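Local coordinates for beta-glucuronidase (Dictyoglomus thermophilum, PDB 6XXW), which probably hydrolyses beta-D-glucuronides, releasing glucuronic acid, as a glycoside hydrolase of family 2, at residues 329-333 with 582-586; 471-477 with 521-526; 479-483 with 529-534. One frame throughout, in Å; residues are numbered along the deposited sequence. Where two conformers were deposited one is given.

Interaction 1 of 3, residues 329-333 with 582-586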
ATOM      1  N   LEU A 329      16.743  -9.433 -15.106  1.00 13.49           N
ATOM      2  CA  LEU A 329      16.485 -10.380 -16.189  1.00 17.56           C
ATOM      3  C   LEU A 329      17.218 -11.695 -15.951  1.00 18.20           C
ATOM      4  O   LEU A 329      16.653 -12.784 -16.132  1.00 16.54           O
ATOM      5  CB  LEU A 329      16.900  -9.765 -17.533  1.00 17.09           C
ATOM      6  CG  LEU A 329      15.985  -8.691 -18.151  1.00 16.14           C
ATOM      7  CD1 LEU A 329      16.552  -8.223 -19.533  1.00 15.20           C
ATOM      8  CD2 LEU A 329      14.572  -9.202 -18.297  1.00 20.76           C
ATOM      9  N   LYS A 330      18.497 -11.616 -15.569  1.00 15.51           N
ATOM     10  CA  LYS A 330      19.250 -12.833 -15.289  1.00 18.96           C
ATOM     11  C   LYS A 330      18.723 -13.533 -14.041  1.00 19.60           C
ATOM     12  O   LYS A 330      18.602 -14.766 -14.024  1.00 19.19           O
ATOM     13  CB  LYS A 330      20.742 -12.509 -15.149  1.00 19.57           C
ATOM     14  CG  LYS A 330      21.447 -12.237 -16.485  1.00 30.26           C
ATOM     15  CD  LYS A 330      21.516 -13.489 -17.377  1.00 41.31           C
ATOM     16  CE  LYS A 330      22.759 -14.328 -17.089  1.00 47.53           C
ATOM     17  NZ  LYS A 330      22.880 -15.529 -17.977  1.00 53.26           N
ATOM     18  N   TRP A 331      18.368 -12.762 -13.003  1.00 14.46           N
ATOM     19  CA  TRP A 331      17.826 -13.344 -11.769  1.00 17.56           C
ATOM     20  C   TRP A 331      16.544 -14.140 -12.021  1.00 20.29           C
ATOM     21  O   TRP A 331      16.377 -15.265 -11.521  1.00 17.85           O
ATOM     22  CB  TRP A 331      17.559 -12.228 -10.758  1.00 18.01           C
ATOM     23  CG  TRP A 331      16.789 -12.665  -9.538  1.00 17.73           C
ATOM     24  CD1 TRP A 331      17.292 -13.282  -8.436  1.00 17.47           C
ATOM     25  CD2 TRP A 331      15.386 -12.498  -9.303  1.00 18.18           C
ATOM     26  NE1 TRP A 331      16.285 -13.518  -7.519  1.00 19.19           N
ATOM     27  CE2 TRP A 331      15.105 -13.048  -8.030  1.00 18.57           C
ATOM     28  CE3 TRP A 331      14.341 -11.949 -10.045  1.00 17.71           C
ATOM     29  CZ2 TRP A 331      13.818 -13.063  -7.486  1.00 22.26           C
ATOM     30  CZ3 TRP A 331      13.058 -11.959  -9.509  1.00 19.10           C
ATOM     31  CH2 TRP A 331      12.805 -12.520  -8.241  1.00 19.45           C
ATOM     32  N   ILE A 332      15.608 -13.561 -12.772  1.00 14.52           N
ATOM     33  CA  ILE A 332      14.332 -14.234 -13.016  1.00 16.36           C
ATOM     34  C   ILE A 332      14.436 -15.334 -14.062  1.00 17.79           C
ATOM     35  O   ILE A 332      13.506 -16.137 -14.206  1.00 19.02           O
ATOM     36  CB  ILE A 332      13.289 -13.163 -13.391  1.00 16.55           C
ATOM     37  CG1 ILE A 332      11.872 -13.630 -13.003  1.00 15.55           C
ATOM     38  CG2 ILE A 332      13.380 -12.794 -14.883  1.00 13.94           C
ATOM     39  CD1 ILE A 332      10.792 -12.603 -13.324  1.00 18.66           C
ATOM     40  N   GLY A 333      15.555 -15.423 -14.775  1.00 17.88           N
ATOM     41  CA  GLY A 333      15.743 -16.477 -15.752  1.00 18.73           C
ATOM     42  C   GLY A 333      15.256 -16.142 -17.141  1.00 21.08           C
ATOM     43  O   GLY A 333      15.030 -17.059 -17.944  1.00 21.62           O
ATOM     44  N   ALA A 582       6.478 -12.559 -10.305  1.00 17.86           N
ATOM     45  CA  ALA A 582       7.910 -12.639 -10.604  1.00 18.39           C
ATOM     46  C   ALA A 582       8.516 -13.924 -10.056  1.00 18.04           C
ATOM     47  O   ALA A 582       9.368 -14.547 -10.700  1.00 15.81           O
ATOM     48  CB  ALA A 582       8.650 -11.431 -10.028  1.00 16.62           C
ATOM     49  N   HIS A 583       8.088 -14.341  -8.862  1.00 19.45           N
ATOM     50  CA  HIS A 583       8.624 -15.573  -8.298  1.00 19.57           C
ATOM     51  C   HIS A 583       8.084 -16.808  -9.009  1.00 17.43           C
ATOM     52  O   HIS A 583       8.817 -17.790  -9.170  1.00 21.00           O
ATOM     53  CB  HIS A 583       8.335 -15.595  -6.800  1.00 22.72           C
ATOM     54  CG  HIS A 583       8.791 -14.350  -6.117  1.00 17.21           C
ATOM     55  ND1 HIS A 583      10.115 -14.126  -5.805  1.00 16.65           N
ATOM     56  CD2 HIS A 583       8.124 -13.224  -5.769  1.00 19.28           C
ATOM     57  CE1 HIS A 583      10.233 -12.936  -5.241  1.00 20.28           C
ATOM     58  NE2 HIS A 583       9.042 -12.364  -5.215  1.00 19.54           N
ATOM     59  N   PHE A 584       6.825 -16.783  -9.455  1.00 17.89           N
ATOM     60  CA  PHE A 584       6.327 -17.876 -10.288  1.00 18.55           C
ATOM     61  C   PHE A 584       7.164 -18.014 -11.559  1.00 18.60           C
ATOM     62  O   PHE A 584       7.566 -19.119 -11.939  1.00 18.69           O
ATOM     63  CB  PHE A 584       4.852 -17.657 -10.648  1.00 17.82           C
ATOM     64  CG  PHE A 584       4.366 -18.566 -11.753  1.00 18.56           C
ATOM     65  CD1 PHE A 584       3.985 -19.868 -11.479  1.00 26.27           C
ATOM     66  CD2 PHE A 584       4.343 -18.133 -13.072  1.00 20.53           C
ATOM     67  CE1 PHE A 584       3.555 -20.719 -12.507  1.00 25.22           C
ATOM     68  CE2 PHE A 584       3.937 -18.976 -14.098  1.00 24.00           C
ATOM     69  CZ  PHE A 584       3.540 -20.271 -13.813  1.00 27.48           C
ATOM     70  N   LEU A 585       7.449 -16.894 -12.223  1.00 16.75           N
ATOM     71  CA  LEU A 585       8.223 -16.957 -13.467  1.00 16.12           C
ATOM     72  C   LEU A 585       9.655 -17.421 -13.214  1.00 19.45           C
ATOM     73  O   LEU A 585      10.211 -18.199 -14.001  1.00 17.90           O
ATOM     74  CB  LEU A 585       8.204 -15.596 -14.165  1.00 16.99           C
ATOM     75  CG  LEU A 585       6.853 -15.182 -14.775  1.00 21.08           C
ATOM     76  CD1 LEU A 585       6.897 -13.746 -15.291  1.00 19.32           C
ATOM     77  CD2 LEU A 585       6.386 -16.153 -15.865  1.00 18.89           C
ATOM     78  N   LYS A 586      10.268 -16.970 -12.115  1.00 18.99           N
ATOM     79  CA  LYS A 586      11.611 -17.447 -11.795  1.00 21.34           C
ATOM     80  C   LYS A 586      11.639 -18.962 -11.671  1.00 22.15           C
ATOM     81  O   LYS A 586      12.566 -19.618 -12.162  1.00 19.35           O
ATOM     82  CB  LYS A 586      12.116 -16.806 -10.499  1.00 17.51           C
ATOM     83  CG  LYS A 586      13.572 -17.155 -10.133  1.00 19.53           C
ATOM     84  CD  LYS A 586      14.011 -16.393  -8.885  1.00 22.52           C
ATOM     85  CE  LYS A 586      15.296 -16.955  -8.281  1.00 23.31           C
ATOM     86  NZ  LYS A 586      16.483 -16.792  -9.161  1.00 25.98           N
TER
HETATM   87  O   HOH W   1      14.703 -18.701 -13.118  1.00 30.74           O
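In the ring of helices around the TIM barrel, Trp-331 and Ile-332, at the C-terminal end of helix 319-332, pack against Ala-582, His-583, Leu-585 and Lys-586 of helix 580-591. Lys-586 carries most of the polar contact. Its chain runs extended across one face of the Trp-331 indole and bends only at the last torsion (chi4 66°), which brings the ammonium back toward the tryptophan's backbone. NZ there donates a hydrogen bond of 2.8 Å to Trp-331 O and also stands over the five-membered ring, 3.9 Å from its centroid, in a cation-pi contact. The methylene CD lies above the six-membered ring, 3.9 Å from that centroid, as a CH-pi contact. A long lysine suits the place because its aliphatic part covers an aromatic face while its charge reaches a carbonyl. Strands 297-305 and 544-550, the first and last of the barrel, pair with each other, and this contact joins the helices that follow them, closing the outer ring. Helix 319-332 ends here in a Schellman motif, with Gly-333 at positive phi as the C-prime residue, a conformation that glycine adopts without strain. Beside the indole, Ile-332 CD1 touches both Ala-582 CB at 4.1 Å and Leu-585 CB at 4.0 Å. The small Ala-582 leaves its backbone within reach, and the isoleucine chain, with CG1 anti to the backbone N (chi1 -153°), lies against Ala-582 O. Ile-332 O receives a CA-H...O contact from Lys-586 CA at 3.3 Å. His-583 meets the rim of the indole, ND1 standing 4.0 Å from Trp-331 CH2, while its NE2 is hydrogen-bonded to Glu-525 of a neighbouring subunit.

Interaction 2 of 3, residues 471-477 with 521-526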
ATOM      1  N   SER A 471      -9.721 -12.971 -20.357  1.00 16.77           N
ATOM      2  CA  SER A 471     -10.103 -12.837 -18.943  1.00 14.93           C
ATOM      3  C   SER A 471      -9.679 -11.492 -18.349  1.00 18.30           C
ATOM      4  O   SER A 471     -10.047 -11.209 -17.188  1.00 20.71           O
ATOM      5  CB  SER A 471      -9.566 -13.973 -18.057  1.00 18.28           C
ATOM      6  OG  SER A 471      -8.281 -13.666 -17.541  1.00 19.69           O
ATOM      7  N   TRP A 472      -8.960 -10.639 -19.090  1.00 17.38           N
ATOM      8  CA  TRP A 472      -8.658  -9.281 -18.641  1.00 18.96           C
ATOM      9  C   TRP A 472      -9.481  -8.258 -19.418  1.00 19.45           C
ATOM     10  O   TRP A 472     -10.387  -7.636 -18.853  1.00 19.01           O
ATOM     11  CB  TRP A 472      -7.154  -8.956 -18.731  1.00 17.67           C
ATOM     12  CG  TRP A 472      -6.912  -7.604 -18.105  1.00 16.21           C
ATOM     13  CD1 TRP A 472      -6.795  -6.401 -18.752  1.00 20.29           C
ATOM     14  CD2 TRP A 472      -6.864  -7.314 -16.705  1.00 15.04           C
ATOM     15  NE1 TRP A 472      -6.649  -5.382 -17.838  1.00 17.24           N
ATOM     16  CE2 TRP A 472      -6.700  -5.913 -16.573  1.00 18.75           C
ATOM     17  CE3 TRP A 472      -6.939  -8.101 -15.544  1.00 18.02           C
ATOM     18  CZ2 TRP A 472      -6.599  -5.283 -15.328  1.00 17.25           C
ATOM     19  CZ3 TRP A 472      -6.833  -7.474 -14.292  1.00 16.42           C
ATOM     20  CH2 TRP A 472      -6.650  -6.072 -14.200  1.00 13.43           C
ATOM     21  N   TYR A 473      -9.186  -8.035 -20.703  1.00 18.65           N
ATOM     22  CA  TYR A 473      -9.958  -7.047 -21.457  1.00 18.58           C
ATOM     23  C   TYR A 473     -11.284  -7.610 -21.950  1.00 21.66           C
ATOM     24  O   TYR A 473     -12.223  -6.842 -22.197  1.00 22.39           O
ATOM     25  CB  TYR A 473      -9.155  -6.521 -22.655  1.00 19.20           C
ATOM     26  CG  TYR A 473      -8.048  -5.566 -22.264  1.00 23.17           C
ATOM     27  CD1 TYR A 473      -8.324  -4.401 -21.552  1.00 19.26           C
ATOM     28  CD2 TYR A 473      -6.725  -5.831 -22.603  1.00 23.66           C
ATOM     29  CE1 TYR A 473      -7.300  -3.525 -21.177  1.00 18.14           C
ATOM     30  CE2 TYR A 473      -5.706  -4.965 -22.243  1.00 18.93           C
ATOM     31  CZ  TYR A 473      -5.998  -3.818 -21.532  1.00 22.58           C
ATOM     32  OH  TYR A 473      -4.981  -2.958 -21.182  1.00 22.75           O
ATOM     33  N   THR A 474     -11.369  -8.929 -22.121  1.00 22.77           N
ATOM     34  CA  THR A 474     -12.611  -9.620 -22.444  1.00 20.16           C
ATOM     35  C   THR A 474     -12.924 -10.612 -21.333  1.00 22.21           C
ATOM     36  O   THR A 474     -12.014 -11.128 -20.678  1.00 22.12           O
ATOM     37  CB  THR A 474     -12.508 -10.341 -23.803  1.00 24.23           C
ATOM     38  OG1 THR A 474     -11.341 -11.175 -23.825  1.00 23.93           O
ATOM     39  CG2 THR A 474     -12.412  -9.326 -24.936  1.00 27.97           C
ATOM     40  N   ASP A 475     -14.217 -10.863 -21.100  1.00 20.30           N
ATOM     41  CA  ASP A 475     -14.660 -11.747 -20.014  1.00 21.24           C
ATOM     42  C   ASP A 475     -13.923 -11.427 -18.715  1.00 19.94           C
ATOM     43  O   ASP A 475     -13.397 -12.306 -18.028  1.00 19.55           O
ATOM     44  CB  ASP A 475     -14.487 -13.212 -20.396  1.00 23.95           C
ATOM     45  CG  ASP A 475     -15.174 -13.545 -21.712  1.00 26.87           C
ATOM     46  OD1 ASP A 475     -16.419 -13.539 -21.752  1.00 23.90           O
ATOM     47  OD2 ASP A 475     -14.473 -13.794 -22.706  1.00 25.29           O
ATOM     48  N   SER A 476     -13.882 -10.140 -18.396  1.00 17.84           N
ATOM     49  CA  SER A 476     -13.059  -9.631 -17.302  1.00 20.06           C
ATOM     50  C   SER A 476     -13.375 -10.341 -15.996  1.00 22.51           C
ATOM     51  O   SER A 476     -14.523 -10.344 -15.544  1.00 23.82           O
ATOM     52  CB  SER A 476     -13.293  -8.131 -17.149  1.00 21.87           C
ATOM     53  OG  SER A 476     -13.178  -7.494 -18.403  1.00 20.75           O
ATOM     54  N   GLY A 477     -12.354 -10.954 -15.395  1.00 18.13           N
ATOM     55  CA  GLY A 477     -12.495 -11.621 -14.119  1.00 16.72           C
ATOM     56  C   GLY A 477     -12.699 -13.115 -14.208  1.00 21.69           C
ATOM     57  O   GLY A 477     -12.500 -13.809 -13.204  1.00 20.27           O
ATOM     58  N   MET A 521      -9.594  -9.190 -10.253  1.00 14.92           N
ATOM     59  CA  MET A 521      -8.816  -8.276 -11.093  1.00 14.16           C
ATOM     60  C   MET A 521      -8.155  -7.198 -10.236  1.00 18.77           C
ATOM     61  O   MET A 521      -8.760  -6.675  -9.295  1.00 18.37           O
ATOM     62  CB  MET A 521      -9.703  -7.616 -12.151  1.00 16.36           C
ATOM     63  CG  MET A 521     -10.106  -8.538 -13.287  1.00 20.54           C
ATOM     64  SD  MET A 521     -11.296  -7.698 -14.350  1.00 21.36           S
ATOM     65  CE  MET A 521     -10.233  -6.562 -15.247  1.00 20.99           C
ATOM     66  N   PHE A 522      -6.891  -6.899 -10.555  1.00 14.80           N
ATOM     67  CA  PHE A 522      -5.997  -5.899  -9.960  1.00 12.87           C
ATOM     68  C   PHE A 522      -5.252  -6.450  -8.742  1.00 17.08           C
ATOM     69  O   PHE A 522      -4.454  -5.721  -8.149  1.00 16.39           O
ATOM     70  CB  PHE A 522      -6.706  -4.580  -9.596  1.00 16.30           C
ATOM     71  CG  PHE A 522      -7.138  -3.778 -10.813  1.00 14.69           C
ATOM     72  CD1 PHE A 522      -8.430  -3.895 -11.313  1.00 15.25           C
ATOM     73  CD2 PHE A 522      -6.243  -2.924 -11.459  1.00 15.99           C
ATOM     74  CE1 PHE A 522      -8.834  -3.169 -12.450  1.00 16.57           C
ATOM     75  CE2 PHE A 522      -6.644  -2.188 -12.602  1.00 16.28           C
ATOM     76  CZ  PHE A 522      -7.935  -2.324 -13.088  1.00 23.12           C
ATOM     77  N   THR A 523      -5.445  -7.711  -8.377  1.00 18.37           N
ATOM     78  CA  THR A 523      -4.677  -8.296  -7.286  1.00 16.13           C
ATOM     79  C   THR A 523      -3.452  -9.022  -7.842  1.00 16.28           C
ATOM     80  O   THR A 523      -3.407  -9.405  -9.011  1.00 17.00           O
ATOM     81  CB  THR A 523      -5.534  -9.266  -6.471  1.00 16.51           C
ATOM     82  OG1 THR A 523      -5.928 -10.368  -7.298  1.00 13.27           O
ATOM     83  CG2 THR A 523      -6.805  -8.557  -5.973  1.00 15.13           C
ATOM     84  N   GLU A 524      -2.449  -9.204  -6.977  1.00 15.97           N
ATOM     85  CA  GLU A 524      -1.277  -9.977  -7.374  1.00 14.92           C
ATOM     86  C   GLU A 524      -1.647 -11.419  -7.690  1.00 17.80           C
ATOM     87  O   GLU A 524      -1.046 -12.032  -8.585  1.00 15.02           O
ATOM     88  CB  GLU A 524      -0.210  -9.922  -6.270  1.00 14.62           C
ATOM     89  CG  GLU A 524       0.260  -8.505  -5.939  1.00 17.78           C
ATOM     90  CD  GLU A 524       1.536  -8.483  -5.084  1.00 20.27           C
ATOM     91  OE1 GLU A 524       2.366  -9.412  -5.230  1.00 18.71           O
ATOM     92  OE2 GLU A 524       1.698  -7.547  -4.272  1.00 19.67           O
ATOM     93  N   GLU A 525      -2.641 -11.974  -6.979  1.00 14.98           N
ATOM     94  CA  GLU A 525      -3.065 -13.346  -7.234  1.00 21.70           C
ATOM     95  C   GLU A 525      -3.636 -13.495  -8.638  1.00 17.81           C
ATOM     96  O   GLU A 525      -3.340 -14.471  -9.336  1.00 17.35           O
ATOM     97  CB  GLU A 525      -4.104 -13.779  -6.195  1.00 18.85           C
ATOM     98  CG  GLU A 525      -3.487 -14.187  -4.856  1.00 19.93           C
ATOM     99  CD  GLU A 525      -3.088 -12.987  -4.010  1.00 22.40           C
ATOM    100  OE1 GLU A 525      -3.468 -11.846  -4.374  1.00 19.31           O
ATOM    101  OE2 GLU A 525      -2.397 -13.187  -2.990  1.00 19.85           O
ATOM    102  N   TYR A 526      -4.481 -12.548  -9.059  1.00 14.77           N
ATOM    103  CA  TYR A 526      -5.100 -12.668 -10.370  1.00 18.33           C
ATOM    104  C   TYR A 526      -4.046 -12.611 -11.460  1.00 17.58           C
ATOM    105  O   TYR A 526      -4.092 -13.392 -12.418  1.00 17.98           O
ATOM    106  CB  TYR A 526      -6.149 -11.574 -10.568  1.00 17.41           C
ATOM    107  CG  TYR A 526      -7.089 -11.861 -11.726  1.00 16.10           C
ATOM    108  CD1 TYR A 526      -6.725 -11.537 -13.036  1.00 16.77           C
ATOM    109  CD2 TYR A 526      -8.313 -12.480 -11.517  1.00 14.76           C
ATOM    110  CE1 TYR A 526      -7.565 -11.810 -14.105  1.00 19.13           C
ATOM    111  CE2 TYR A 526      -9.170 -12.746 -12.576  1.00 19.68           C
ATOM    112  CZ  TYR A 526      -8.786 -12.410 -13.870  1.00 21.04           C
ATOM    113  OH  TYR A 526      -9.622 -12.675 -14.928  1.00 19.93           O
TER
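The backbones come closest where Gly-477 and Met-521 lie with their CA atoms 5.8 Å apart, the glycine taking a positive phi that a side chain would crowd. Ser-471 O is gripped from opposite faces of its carbonyl plane: Gly-477 N bonds it within the loop, and Tyr-526 OH donates to it across the contact at 2.7 Å, from above that plane. Tyrosine suits this place because its long ring spans the gap and ends in a donor for a buried carbonyl. Trp-472 is held on several sides. Met-521 bends at its last torsion (chi3 75°) to set CE over the six-membered ring, 3.5 Å from the centroid and almost on the normal, with SD farther above the same face in a Met-aromatic contact. The edge of the indole points into the face of Phe-522, a T-shaped pair with centroids 5.1 Å apart and planes at 67°. Ile-561 of a neighbouring subunit also packs on Trp-472 and Met-521. Thr-523, whose OG1 accepts from Tyr-526 N, is the N-cap of helix 524-538. The loop after strand 463-467 thus packs on the loop and first helical turn after the adjacent parallel strand 501-505, at the end of the TIM barrel where enzymes of this fold carry their active sites.

Interaction 3 of 3, residues 479-483 with 529-534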
ATOM      1  N   LEU A 479     -11.338 -16.303 -15.108  1.00 19.67           N
ATOM      2  CA  LEU A 479     -10.142 -17.058 -15.478  1.00 18.92           C
ATOM      3  C   LEU A 479     -10.465 -18.385 -16.157  1.00 21.32           C
ATOM      4  O   LEU A 479      -9.594 -18.959 -16.821  1.00 23.90           O
ATOM      5  CB  LEU A 479      -9.281 -17.318 -14.239  1.00 22.32           C
ATOM      6  CG  LEU A 479      -8.683 -16.115 -13.525  1.00 20.24           C
ATOM      7  CD1 LEU A 479      -8.274 -16.515 -12.123  1.00 24.65           C
ATOM      8  CD2 LEU A 479      -7.469 -15.562 -14.299  1.00 17.41           C
ATOM      9  N   SER A 480     -11.687 -18.884 -16.005  1.00 20.38           N
ATOM     10  CA  SER A 480     -12.058 -20.192 -16.536  1.00 27.18           C
ATOM     11  C   SER A 480     -12.097 -20.233 -18.065  1.00 24.92           C
ATOM     12  O   SER A 480     -12.015 -21.321 -18.637  1.00 25.56           O
ATOM     13  CB  SER A 480     -13.415 -20.625 -15.954  1.00 20.67           C
ATOM     14  OG  SER A 480     -14.507 -19.955 -16.568  1.00 25.60           O
ATOM     15  N   VAL A 481     -12.189 -19.088 -18.747  1.00 21.56           N
ATOM     16  CA  VAL A 481     -12.241 -19.108 -20.213  1.00 22.33           C
ATOM     17  C   VAL A 481     -10.882 -19.252 -20.884  1.00 26.08           C
ATOM     18  O   VAL A 481     -10.827 -19.492 -22.099  1.00 23.56           O
ATOM     19  CB  VAL A 481     -12.889 -17.833 -20.779  1.00 22.75           C
ATOM     20  CG1 VAL A 481     -14.288 -17.656 -20.243  1.00 25.07           C
ATOM     21  CG2 VAL A 481     -12.005 -16.607 -20.495  1.00 23.07           C
ATOM     22  N   ILE A 482      -9.785 -19.129 -20.136  1.00 20.89           N
ATOM     23  CA  ILE A 482      -8.466 -18.940 -20.752  1.00 22.86           C
ATOM     24  C   ILE A 482      -8.088 -20.130 -21.629  1.00 22.61           C
ATOM     25  O   ILE A 482      -7.724 -19.970 -22.803  1.00 22.99           O
ATOM     26  CB  ILE A 482      -7.408 -18.682 -19.662  1.00 22.13           C
ATOM     27  CG1 ILE A 482      -7.558 -17.257 -19.116  1.00 19.97           C
ATOM     28  CG2 ILE A 482      -5.978 -18.963 -20.183  1.00 20.78           C
ATOM     29  CD1 ILE A 482      -6.638 -16.944 -17.960  1.00 20.85           C
ATOM     30  N   GLU A 483      -8.136 -21.341 -21.066  1.00 23.12           N
ATOM     31  CA  GLU A 483      -7.666 -22.515 -21.798  1.00 26.08           C
ATOM     32  C   GLU A 483      -8.475 -22.750 -23.072  1.00 31.55           C
ATOM     33  O   GLU A 483      -7.905 -23.028 -24.135  1.00 31.71           O
ATOM     34  CB  GLU A 483      -7.719 -23.740 -20.889  1.00 28.98           C
ATOM     35  CG  GLU A 483      -6.643 -23.737 -19.798  1.00 31.66           C
ATOM     36  CD  GLU A 483      -7.080 -23.016 -18.529  1.00 36.06           C
ATOM     37  OE1 GLU A 483      -8.219 -22.480 -18.480  1.00 35.10           O
ATOM     38  OE2 GLU A 483      -6.277 -22.993 -17.574  1.00 37.98           O
ATOM     39  N   GLU A 529      -2.280 -16.029 -11.492  1.00 15.08           N
ATOM     40  CA  GLU A 529      -3.101 -17.133 -11.985  1.00 19.72           C
ATOM     41  C   GLU A 529      -3.334 -17.013 -13.487  1.00 21.88           C
ATOM     42  O   GLU A 529      -3.264 -18.007 -14.218  1.00 19.30           O
ATOM     43  CB  GLU A 529      -4.434 -17.177 -11.237  1.00 19.71           C
ATOM     44  CG  GLU A 529      -5.290 -18.402 -11.554  1.00 28.92           C
ATOM     45  CD  GLU A 529      -4.675 -19.707 -11.063  1.00 35.31           C
ATOM     46  OE1 GLU A 529      -3.887 -19.686 -10.090  1.00 35.08           O
ATOM     47  OE2 GLU A 529      -4.979 -20.763 -11.663  1.00 43.07           O
ATOM     48  N   MET A 530      -3.615 -15.802 -13.963  1.00 16.92           N
ATOM     49  CA  MET A 530      -3.788 -15.601 -15.395  1.00 20.11           C
ATOM     50  C   MET A 530      -2.535 -16.030 -16.152  1.00 16.50           C
ATOM     51  O   MET A 530      -2.603 -16.806 -17.112  1.00 16.70           O
ATOM     52  CB  MET A 530      -4.112 -14.133 -15.672  1.00 17.82           C
ATOM     53  CG  MET A 530      -4.150 -13.808 -17.158  1.00 20.63           C
ATOM     54  SD  MET A 530      -4.423 -12.048 -17.448  1.00 22.52           S
ATOM     55  CE  MET A 530      -4.503 -12.024 -19.251  1.00 20.27           C
ATOM     56  N   ILE A 531      -1.370 -15.564 -15.707  1.00 16.72           N
ATOM     57  CA  ILE A 531      -0.135 -15.873 -16.421  1.00 20.22           C
ATOM     58  C   ILE A 531       0.138 -17.371 -16.374  1.00 22.30           C
ATOM     59  O   ILE A 531       0.513 -17.984 -17.383  1.00 16.97           O
ATOM     60  CB  ILE A 531       1.027 -15.039 -15.838  1.00 20.93           C
ATOM     61  CG1 ILE A 531       0.948 -13.599 -16.361  1.00 19.81           C
ATOM     62  CG2 ILE A 531       2.371 -15.664 -16.158  1.00 15.22           C
ATOM     63  CD1 ILE A 531       1.856 -12.624 -15.623  1.00 18.07           C
ATOM     64  N   LYS A 532      -0.111 -17.995 -15.217  1.00 16.80           N
ATOM     65  CA  LYS A 532       0.106 -19.432 -15.063  1.00 20.92           C
ATOM     66  C   LYS A 532      -0.763 -20.240 -16.020  1.00 20.56           C
ATOM     67  O   LYS A 532      -0.305 -21.226 -16.610  1.00 21.70           O
ATOM     68  CB  LYS A 532      -0.174 -19.838 -13.613  1.00 21.78           C
ATOM     69  CG  LYS A 532      -0.101 -21.323 -13.341  1.00 28.22           C
ATOM     70  CD  LYS A 532      -0.252 -21.608 -11.846  1.00 32.36           C
ATOM     71  CE  LYS A 532      -1.713 -21.572 -11.406  1.00 39.08           C
ATOM     72  NZ  LYS A 532      -1.905 -22.119 -10.017  1.00 47.97           N
ATOM     73  N   ARG A 533      -2.023 -19.841 -16.188  1.00 20.03           N
ATOM     74  CA  ARG A 533      -2.924 -20.596 -17.052  0.53 21.18           C
ATOM     75  C   ARG A 533      -2.577 -20.398 -18.522  1.00 18.81           C
ATOM     76  O   ARG A 533      -2.694 -21.331 -19.325  1.00 21.51           O
ATOM     77  CB  ARG A 533      -4.369 -20.187 -16.773  0.53 18.60           C
ATOM     78  CG  ARG A 533      -4.843 -20.587 -15.382  0.53 22.65           C
ATOM     79  CD  ARG A 533      -6.292 -20.209 -15.178  0.53 24.01           C
ATOM     80  NE  ARG A 533      -7.191 -21.135 -15.857  0.53 27.32           N
ATOM     81  CZ  ARG A 533      -8.385 -21.491 -15.391  0.53 27.19           C
ATOM     82  NH1 ARG A 533      -8.820 -20.994 -14.241  0.53 29.92           N
ATOM     83  NH2 ARG A 533      -9.144 -22.338 -16.076  0.53 29.46           N
ATOM     84  N   PHE A 534      -2.157 -19.190 -18.892  1.00 18.95           N
ATOM     85  CA  PHE A 534      -1.714 -18.953 -20.266  1.00 17.95           C
ATOM     86  C   PHE A 534      -0.542 -19.870 -20.627  1.00 21.33           C
ATOM     87  O   PHE A 534      -0.563 -20.545 -21.662  1.00 20.59           O
ATOM     88  CB  PHE A 534      -1.310 -17.487 -20.443  1.00 17.42           C
ATOM     89  CG  PHE A 534      -2.424 -16.572 -20.885  1.00 20.39           C
ATOM     90  CD1 PHE A 534      -3.524 -16.334 -20.074  1.00 20.23           C
ATOM     91  CD2 PHE A 534      -2.348 -15.916 -22.111  1.00 20.75           C
ATOM     92  CE1 PHE A 534      -4.533 -15.463 -20.483  1.00 17.33           C
ATOM     93  CE2 PHE A 534      -3.357 -15.058 -22.529  1.00 17.26           C
ATOM     94  CZ  PHE A 534      -4.448 -14.823 -21.714  1.00 15.98           C
TER
HETATM   95  O   HOH W   2      -3.474 -23.643 -18.456  1.00 28.60           O
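Leu-479 starts the contact by spreading its two methyls over helix 524-538: CD1 rests 3.6 Å from Glu-529 CG, on the aliphatic part of that acid, and CD2 lies 3.9 Å from Met-530 CB. Its carbonyl oxygen sits over the centre of the Arg-533 guanidinium, 3.1 Å from CZ, too far off the N-H directions to be hydrogen-bonded, though its partial negative charge would suit the cation. Ser-480 brings CA near Arg-533 NH2 and turns its hydroxyl to Asp-478. These residues lead into helix 482-497, which follows barrel strand 463-467 and packs beside helix 524-538, which follows the neighbouring strand 501-505, in the outer layer of the TIM barrel. Ile-482 makes apolar contacts between the two helices, on Met-530 and on the Phe-534 ring; Ile-482 CG2 lies 3.6 Å from Phe-534 CD1. Glu-483 is partly exposed. Its chain bends at chi2 (88°), and Arg-533 grips the carboxylate side-on, NH2 to OE1 at 2.6 Å and NE to OE2 at 2.7 Å, the two planes 49° apart. Two conformers of Arg-533 were deposited; the guanidinium contacts described are those of the one given. A water links Glu-483 OE2 to Arg-533 O.

In the fold
Helix 524-538 ties the three contacts together. Its first turn serves interaction 2 and its next turns interaction 3; these share a border where Tyr-526 CZ lies 3.4 Å from Leu-479 CD2, and their centres are about 10 Å apart. Another side of the helix packs on helix 580-591, so interaction 3 also touches interaction 1, with Phe-584 CZ 3.7 Å from Lys-532 CB and Leu-585 beside Ile-531. Interactions 1 and 2 do not meet within the chain, their nearest atoms being about 7 Å apart, yet the subunit-crossing bond of His-583 in interaction 1 reaches segment 521-526 of a neighbouring subunit, connecting the two regions across the tetramer.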